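Local coordinates for D-alanyl-D-alanine carboxypeptidase (PDB 1XP4), which probably trims the terminal D-alanine from cell-wall peptide precursors, as a serine D,D-carboxypeptidase that helps regulate peptidoglycan synthesis in the pneumococcus, at residues H16-E21 with G360-E365; S41-I46 with D125-K130; Y171-V176 with V249-D254. All coordinates share one frame; numbering follows the deposited sequence.

Contact 1 of 3, residues H16-E21 with G360-E365; sequences HAIAVE and GYITTE
Ile-362 meets Val-20 and Ile-18 in an apolar contact that joins one face of the antiparallel sheet, at strand 17-21 beside the outer strand 26-31, to a loop from the C-terminal domain. The closer pair is Val-20 with Ile-362: their side chains reach toward each other tip to tip, and the methyl CG1 of Val-20 lies 3.8 Å from CG2 of Ile-362. On both residues the touching methyl stands anti to its own carbonyl carbon. Ile-18 adds a looser touch, its terminal CD1 coming to 4.3 Å from the same CG2 of Ile-362. That end is carried out by a side chain extended at both torsions, with chi1 -169° and chi2 173°. Residues 18 and 20 are two apart on strand 17-21, so both project from one face of the sheet, and beta-branched valine and isoleucine suit such a strand. Isoleucine suits position 362 because its CG2 methyl serves both partners.

No hydrogen bond crosses between the segments. The polar ties lie around them: the hydroxyl of Tyr-361 bonds to Asp-353, and Tyr-361 O receives a weak bond from Tyr-171 of helix 170-183. Ile-27 of strand 26-31 also touches all three aliphatic side chains.

With methyl groups alone meeting across a buried boundary, the two segments are held by dispersion and the exclusion of water, without directional demands.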
# COMPACT_ATOMS: atom_id res chain seq x y z
N HIS A 16 16.82 -5.55 2.90
CA HIS A 16 15.69 -5.23 3.76
C HIS A 16 14.39 -5.64 3.11
O HIS A 16 14.22 -5.46 1.91
CB HIS A 16 15.63 -3.73 4.03
CG HIS A 16 16.92 -3.16 4.51
ND1 HIS A 16 17.32 -3.24 5.82
CD2 HIS A 16 17.92 -2.53 3.84
CE1 HIS A 16 18.52 -2.69 5.95
NE2 HIS A 16 18.90 -2.26 4.76
N ALA A 17 13.46 -6.15 3.90
CA ALA A 17 12.19 -6.55 3.35
C ALA A 17 11.16 -6.87 4.42
O ALA A 17 11.50 -7.18 5.56
CB ALA A 17 12.38 -7.77 2.44
N ILE A 18 9.89 -6.77 4.04
CA ILE A 18 8.79 -7.09 4.93
C ILE A 18 7.58 -7.41 4.06
O ILE A 18 7.40 -6.84 2.99
CB ILE A 18 8.42 -5.91 5.86
CG1 ILE A 18 7.45 -6.40 6.95
CG2 ILE A 18 7.76 -4.79 5.06
CD1 ILE A 18 7.14 -5.37 8.02
N ALA A 19 6.76 -8.34 4.54
CA ALA A 19 5.57 -8.74 3.81
C ALA A 19 4.39 -8.70 4.77
O ALA A 19 4.50 -9.15 5.91
CB ALA A 19 5.75 -10.15 3.27
N VAL A 20 3.26 -8.15 4.33
CA VAL A 20 2.08 -8.10 5.20
C VAL A 20 0.79 -8.42 4.47
O VAL A 20 0.68 -8.22 3.26
CB VAL A 20 1.91 -6.71 5.85
CG1 VAL A 20 3.09 -6.42 6.74
CG2 VAL A 20 1.77 -5.63 4.79
N GLU A 21 -0.17 -8.96 5.21
CA GLU A 21 -1.47 -9.27 4.62
C GLU A 21 -2.16 -7.92 4.61
O GLU A 21 -2.40 -7.34 5.65
CB GLU A 21 -2.22 -10.27 5.49
CG GLU A 21 -3.50 -10.79 4.88
CD GLU A 21 -4.65 -9.84 5.06
OE1 GLU A 21 -4.90 -9.43 6.22
OE2 GLU A 21 -5.32 -9.51 4.05
N GLY A 360 4.64 -8.09 14.82
CA GLY A 360 3.31 -8.66 14.68
C GLY A 360 2.47 -8.01 13.60
O GLY A 360 2.17 -8.63 12.58
N TYR A 361 2.09 -6.76 13.84
CA TYR A 361 1.26 -6.00 12.92
C TYR A 361 1.84 -4.61 12.65
O TYR A 361 2.51 -4.04 13.51
CB TYR A 361 -0.15 -5.86 13.49
CG TYR A 361 -0.95 -7.14 13.52
CD1 TYR A 361 -0.62 -8.18 14.39
CD2 TYR A 361 -2.01 -7.33 12.64
CE1 TYR A 361 -1.33 -9.38 14.38
CE2 TYR A 361 -2.73 -8.51 12.62
CZ TYR A 361 -2.39 -9.53 13.48
OH TYR A 361 -3.09 -10.72 13.43
N ILE A 362 1.57 -4.07 11.46
CA ILE A 362 2.05 -2.73 11.11
C ILE A 362 1.00 -1.70 11.54
O ILE A 362 1.04 -0.54 11.13
CB ILE A 362 2.30 -2.57 9.59
CG1 ILE A 362 1.02 -2.87 8.81
CG2 ILE A 362 3.44 -3.48 9.16
CD1 ILE A 362 1.06 -2.39 7.37
N THR A 363 0.05 -2.14 12.35
CA THR A 363 -1.02 -1.29 12.85
C THR A 363 -1.24 -1.66 14.32
O THR A 363 -1.06 -2.81 14.70
CB THR A 363 -2.32 -1.50 12.04
OG1 THR A 363 -3.37 -0.70 12.58
CG2 THR A 363 -2.74 -2.95 12.06
N THR A 364 -1.61 -0.69 15.15
CA THR A 364 -1.82 -0.98 16.56
C THR A 364 -3.11 -1.76 16.76
O THR A 364 -3.41 -2.19 17.88
CB THR A 364 -1.95 0.30 17.39
OG1 THR A 364 -3.28 0.80 17.29
CG2 THR A 364 -0.98 1.35 16.89
N GLU A 365 -3.87 -1.93 15.69
CA GLU A 365 -5.12 -2.65 15.76
C GLU A 365 -4.98 -4.09 15.34
O GLU A 365 -4.33 -4.40 14.35
CB GLU A 365 -6.18 -2.01 14.88
CG GLU A 365 -6.39 -0.54 15.12
CD GLU A 365 -7.63 -0.04 14.43
OE1 GLU A 365 -8.74 -0.35 14.93
OE2 GLU A 365 -7.50 0.66 13.39

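Contact 2 of 3, residues S41-I46 with D125-K130; sequences SITKLI and DMMRAK. With SO4 (sulfate ion), chain E.
Selenomethionine Met-127 lays its bent side chain across Thr-43 and Ile-46, crossing each at about a right angle. Its chain is extended at chi2 but turns at chi3 (-55°), which directs the methyl CE into the angle between the two partners: CE is 3.9 Å from Thr-43 CG2 and 4.1 Å from Ile-46 CB. Ile-46 holds CG2 anti to its backbone N, where it meets CB of Met-127 at 3.8 Å; the beta branch thus offers both CB and CG2 to the selenomethionine. A long, flexible side chain suits position 127, since one residue can touch two side chains three positions apart.

In Thr-43 the methyl CG2 stands opposite the backbone N across the CA-CB bond (chi1 -64° for OG1) and faces Met-127, while OG1 bonds to Ala-40 O and to Asn-166.

Beyond the apolar patch, Lys-44 points away from helix 120-133, and its long arm curls at the end so that NZ bonds to Ser-41 OG at 2.8 Å. These are the SxxK residues, predicted to be the proton acceptor and the acylated serine; Asn-106 and Thr-145 O also hold NZ, and Ser-104 bonds to Ser-41. A sulfate, probably from the crystallisation liquor, lies beside Ser-41 and bonds to Thr-225 and Thr-227.

Apolar carbons of Thr-43 and Ile-46 therefore pack on helix 120-133, while Lys-44 and Ser-41 turn to the probable active site.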
# COMPACT_ATOMS: atom_id res chain seq x y z
N SER A 41 12.32 5.71 -6.18
CA SER A 41 10.98 5.95 -6.72
C SER A 41 9.80 5.37 -5.96
O SER A 41 8.65 5.65 -6.31
CB SER A 41 10.89 5.47 -8.18
OG SER A 41 11.45 6.42 -9.07
N ILE A 42 10.05 4.55 -4.94
CA ILE A 42 8.94 4.00 -4.17
C ILE A 42 8.29 5.20 -3.51
O ILE A 42 7.13 5.17 -3.10
CB ILE A 42 9.45 2.98 -3.12
CG1 ILE A 42 9.91 1.70 -3.82
CG2 ILE A 42 8.34 2.65 -2.13
CD1 ILE A 42 10.42 0.63 -2.88
N THR A 43 9.04 6.29 -3.46
CA THR A 43 8.59 7.55 -2.87
C THR A 43 7.27 8.03 -3.48
O THR A 43 6.40 8.57 -2.78
CB THR A 43 9.66 8.65 -3.07
OG1 THR A 43 10.85 8.30 -2.35
CG2 THR A 43 9.15 10.00 -2.59
N LYS A 44 7.12 7.84 -4.78
CA LYS A 44 5.93 8.27 -5.49
C LYS A 44 4.60 7.73 -4.94
O LYS A 44 3.53 8.17 -5.36
CB LYS A 44 6.08 7.93 -6.97
CG LYS A 44 7.27 8.62 -7.63
CD LYS A 44 7.35 8.30 -9.11
CE LYS A 44 8.42 9.12 -9.82
NZ LYS A 44 9.81 8.72 -9.44
N LEU A 45 4.65 6.79 -4.01
CA LEU A 45 3.43 6.25 -3.45
C LEU A 45 2.86 7.28 -2.48
O LEU A 45 1.66 7.55 -2.46
CB LEU A 45 3.69 4.94 -2.72
CG LEU A 45 4.13 3.76 -3.58
CD1 LEU A 45 4.27 2.53 -2.69
CD2 LEU A 45 3.11 3.50 -4.69
N ILE A 46 3.74 7.84 -1.66
CA ILE A 46 3.29 8.84 -0.71
C ILE A 46 2.73 9.99 -1.55
O ILE A 46 1.67 10.52 -1.26
CB ILE A 46 4.45 9.34 0.16
CG1 ILE A 46 5.26 8.16 0.70
CG2 ILE A 46 3.89 10.15 1.33
CD1 ILE A 46 6.57 8.55 1.35
N ASP A 125 6.25 19.20 2.63
CA ASP A 125 5.79 19.42 3.99
C ASP A 125 4.49 18.66 4.17
O ASP A 125 4.19 18.17 5.26
CB ASP A 125 5.58 20.92 4.24
CG ASP A 125 6.89 21.70 4.24
OD1 ASP A 125 7.92 21.16 4.70
OD2 ASP A 125 6.88 22.86 3.79
N MSE A 126 3.72 18.56 3.10
CA MSE A 126 2.47 17.83 3.16
C MSE A 126 2.75 16.35 3.36
O MSE A 126 2.09 15.69 4.17
CB MSE A 126 1.64 18.04 1.89
CG MSE A 126 0.87 19.35 1.85
SE MSE A 126 -0.13 19.64 0.22
CE MSE A 126 -1.25 18.07 0.28
N MSE A 127 3.73 15.81 2.64
CA MSE A 127 4.02 14.40 2.81
C MSE A 127 4.70 14.12 4.15
O MSE A 127 4.60 13.01 4.68
CB MSE A 127 4.83 13.84 1.61
CG MSE A 127 5.78 14.79 0.90
SE MSE A 127 6.30 14.20 -0.91
CE MSE A 127 6.99 12.44 -0.52
N ARG A 128 5.36 15.13 4.71
CA ARG A 128 5.99 14.94 6.02
C ARG A 128 4.89 14.86 7.06
O ARG A 128 4.98 14.10 8.02
CB ARG A 128 6.92 16.11 6.35
CG ARG A 128 8.18 16.15 5.53
CD ARG A 128 9.09 17.29 5.92
NE ARG A 128 10.33 17.27 5.15
CZ ARG A 128 11.34 18.12 5.32
NH1 ARG A 128 11.25 19.06 6.25
NH2 ARG A 128 12.43 18.02 4.58
N ALA A 129 3.85 15.66 6.87
CA ALA A 129 2.74 15.70 7.80
C ALA A 129 1.95 14.42 7.72
O ALA A 129 1.62 13.82 8.75
CB ALA A 129 1.85 16.88 7.50
N LYS A 130 1.64 14.01 6.49
CA LYS A 130 0.87 12.79 6.26
C LYS A 130 1.55 11.58 6.90
O LYS A 130 0.89 10.75 7.53
CB LYS A 130 0.71 12.56 4.75
CG LYS A 130 -0.08 11.31 4.40
CD LYS A 130 -1.47 11.30 5.04
CE LYS A 130 -2.40 12.37 4.47
NZ LYS A 130 -3.80 12.22 4.98
S SO4 E . 12.55 2.86 -11.57
O1 SO4 E . 12.66 2.86 -13.04
O2 SO4 E . 11.13 2.81 -11.18
O3 SO4 E . 13.25 1.69 -11.00
O4 SO4 E . 13.15 4.11 -11.05

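Contact 3 of 3, residues Y171-V176 with V249-D254; sequences YDVAIV and VVLNAD
Helix 170-183 packs on a face of the five-stranded antiparallel sheet, and here its first turns rest on strand 244-253. Val-173 and Val-249 carry most of the contact, their side chains crossing obliquely. CG1 of Val-173 lies 3.8 Å from CG1 of Val-249 and 4.0 Å from CG2 of the same residue, so one methyl from the helix meets both branches of the strand valine. In both residues CG1 is trans to the backbone N (chi1 -179° for Val-173), and these are the two methyls that come closest.

The local helix and strand axes pass 9.0 Å apart, with their N-to-C directions at 139°, and short side chains are enough to bridge that separation. This layering of helix against sheet belongs to the penicillin-recognising fold shared by S11 peptidases and serine beta-lactamases, in which an antiparallel sheet stands beside a largely helical region.

Ala-174 suits its position because it is small: CG2 of Val-249 can come within 4.1 Å of the backbone N of Ala-174, and 4.4 Å from its CB. Farther along the strand, CD2 of Leu-251 approaches CG2 of Val-173 at 4.2 Å. Residues 249 and 251 both point toward the helix into a buried apolar layer, where valine and leucine need no polar partner, whereas Val-250 between them touches Ile-12. Val-236 on strand 234-241 flanks both Val-173 and Val-249, and Ile-18 of strand 17-21 touches Val-249 and Ala-174, which puts the helix over three adjacent strands.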
# COMPACT_ATOMS: atom_id res chain seq x y z
N TYR A 171 9.17 -1.39 6.85
CA TYR A 171 8.00 -1.36 7.72
C TYR A 171 7.17 -0.13 7.36
O TYR A 171 5.97 -0.22 7.10
CB TYR A 171 8.44 -1.26 9.18
CG TYR A 171 7.34 -1.24 10.21
CD1 TYR A 171 6.82 -2.43 10.72
CD2 TYR A 171 6.84 -0.03 10.71
CE1 TYR A 171 5.84 -2.42 11.72
CE2 TYR A 171 5.87 -0.01 11.71
CZ TYR A 171 5.37 -1.21 12.21
OH TYR A 171 4.42 -1.21 13.20
N ASP A 172 7.84 1.03 7.34
CA ASP A 172 7.19 2.28 6.99
C ASP A 172 6.54 2.18 5.62
O ASP A 172 5.38 2.58 5.44
CB ASP A 172 8.20 3.42 6.99
CG ASP A 172 8.68 3.78 8.38
OD1 ASP A 172 7.87 3.71 9.32
OD2 ASP A 172 9.87 4.15 8.53
N VAL A 173 7.27 1.65 4.65
CA VAL A 173 6.74 1.50 3.29
C VAL A 173 5.48 0.65 3.29
O VAL A 173 4.50 1.00 2.62
CB VAL A 173 7.78 0.88 2.35
CG1 VAL A 173 7.21 0.76 0.96
CG2 VAL A 173 9.03 1.75 2.31
N ALA A 174 5.51 -0.45 4.03
CA ALA A 174 4.36 -1.34 4.12
C ALA A 174 3.14 -0.53 4.54
O ALA A 174 2.07 -0.63 3.94
CB ALA A 174 4.62 -2.44 5.13
N ILE A 175 3.30 0.27 5.58
CA ILE A 175 2.21 1.11 6.07
C ILE A 175 1.69 1.98 4.93
O ILE A 175 0.50 1.99 4.63
CB ILE A 175 2.70 1.96 7.28
CG1 ILE A 175 2.92 1.04 8.49
CG2 ILE A 175 1.70 3.08 7.58
CD1 ILE A 175 3.51 1.71 9.75
N VAL A 176 2.59 2.70 4.27
CA VAL A 176 2.23 3.56 3.15
C VAL A 176 1.44 2.78 2.09
O VAL A 176 0.33 3.15 1.70
CB VAL A 176 3.49 4.15 2.49
CG1 VAL A 176 3.11 4.87 1.18
CG2 VAL A 176 4.17 5.11 3.47
N VAL A 249 7.48 -5.67 0.27
CA VAL A 249 8.47 -4.63 0.12
C VAL A 249 9.86 -5.24 0.14
O VAL A 249 10.32 -5.79 1.11
CB VAL A 249 8.26 -3.70 1.30
CG1 VAL A 249 9.19 -2.52 1.18
CG2 VAL A 249 6.82 -3.21 1.34
N VAL A 250 10.53 -5.23 -1.02
CA VAL A 250 11.90 -5.71 -1.12
C VAL A 250 12.81 -4.49 -1.46
O VAL A 250 12.78 -4.00 -2.57
CB VAL A 250 11.93 -6.72 -2.30
CG1 VAL A 250 13.35 -6.86 -2.88
CG2 VAL A 250 11.44 -8.10 -1.91
N LEU A 251 13.63 -3.98 -0.49
CA LEU A 251 14.48 -2.82 -0.87
C LEU A 251 15.95 -2.90 -0.49
O LEU A 251 16.46 -2.04 0.21
CB LEU A 251 14.01 -1.49 -0.27
CG LEU A 251 12.80 -1.54 0.63
CD1 LEU A 251 13.10 -0.99 2.02
CD2 LEU A 251 11.71 -0.66 0.09
N ASN A 252 16.58 -3.99 -0.90
CA ASN A 252 17.79 -3.76 -1.62
C ASN A 252 18.28 -5.08 -2.17
O ASN A 252 19.05 -5.81 -1.54
CB ASN A 252 18.80 -3.23 -0.64
CG ASN A 252 19.85 -2.54 -1.44
OD1 ASN A 252 20.47 -1.56 -0.99
ND2 ASN A 252 20.00 -2.98 -2.69
N ALA A 253 17.74 -5.47 -3.36
CA ALA A 253 17.84 -6.84 -3.78
C ALA A 253 19.24 -7.06 -4.18
O ALA A 253 19.86 -6.20 -4.76
CB ALA A 253 16.92 -7.08 -4.97
N ASP A 254 19.75 -8.23 -3.83
CA ASP A 254 21.16 -8.29 -4.12
C ASP A 254 21.31 -8.32 -5.59
O ASP A 254 20.48 -8.87 -6.31
CB ASP A 254 21.81 -9.54 -3.50
CG ASP A 254 21.67 -9.51 -1.99
OD1 ASP A 254 21.52 -8.42 -1.46
OD2 ASP A 254 21.61 -10.57 -1.39

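How the contacts relate
From the N terminus, segment 16-21, on strand 17-21, opens the longest loop, which contact 1 closes only when the chain returns at 360-365 after some 340 residues. Contacts 2 and 3 are both nested within it and follow one another in series: 41-46 meets 125-130 within the helical region, then 171-176 meets 249-254 between helix and sheet. Contacts 1 and 3 share the sheet, where Ile-18 O and Val-249 N, 3.0 Å apart, probably bond between neighbouring strands. Contacts 2 and 3 touch through Ile-42, packed on Val-173 and Leu-251. Contacts 1 and 2 remain apart, so contact 3 connects the C-terminal loop's side of the sheet with the helix that starts at the probable active site.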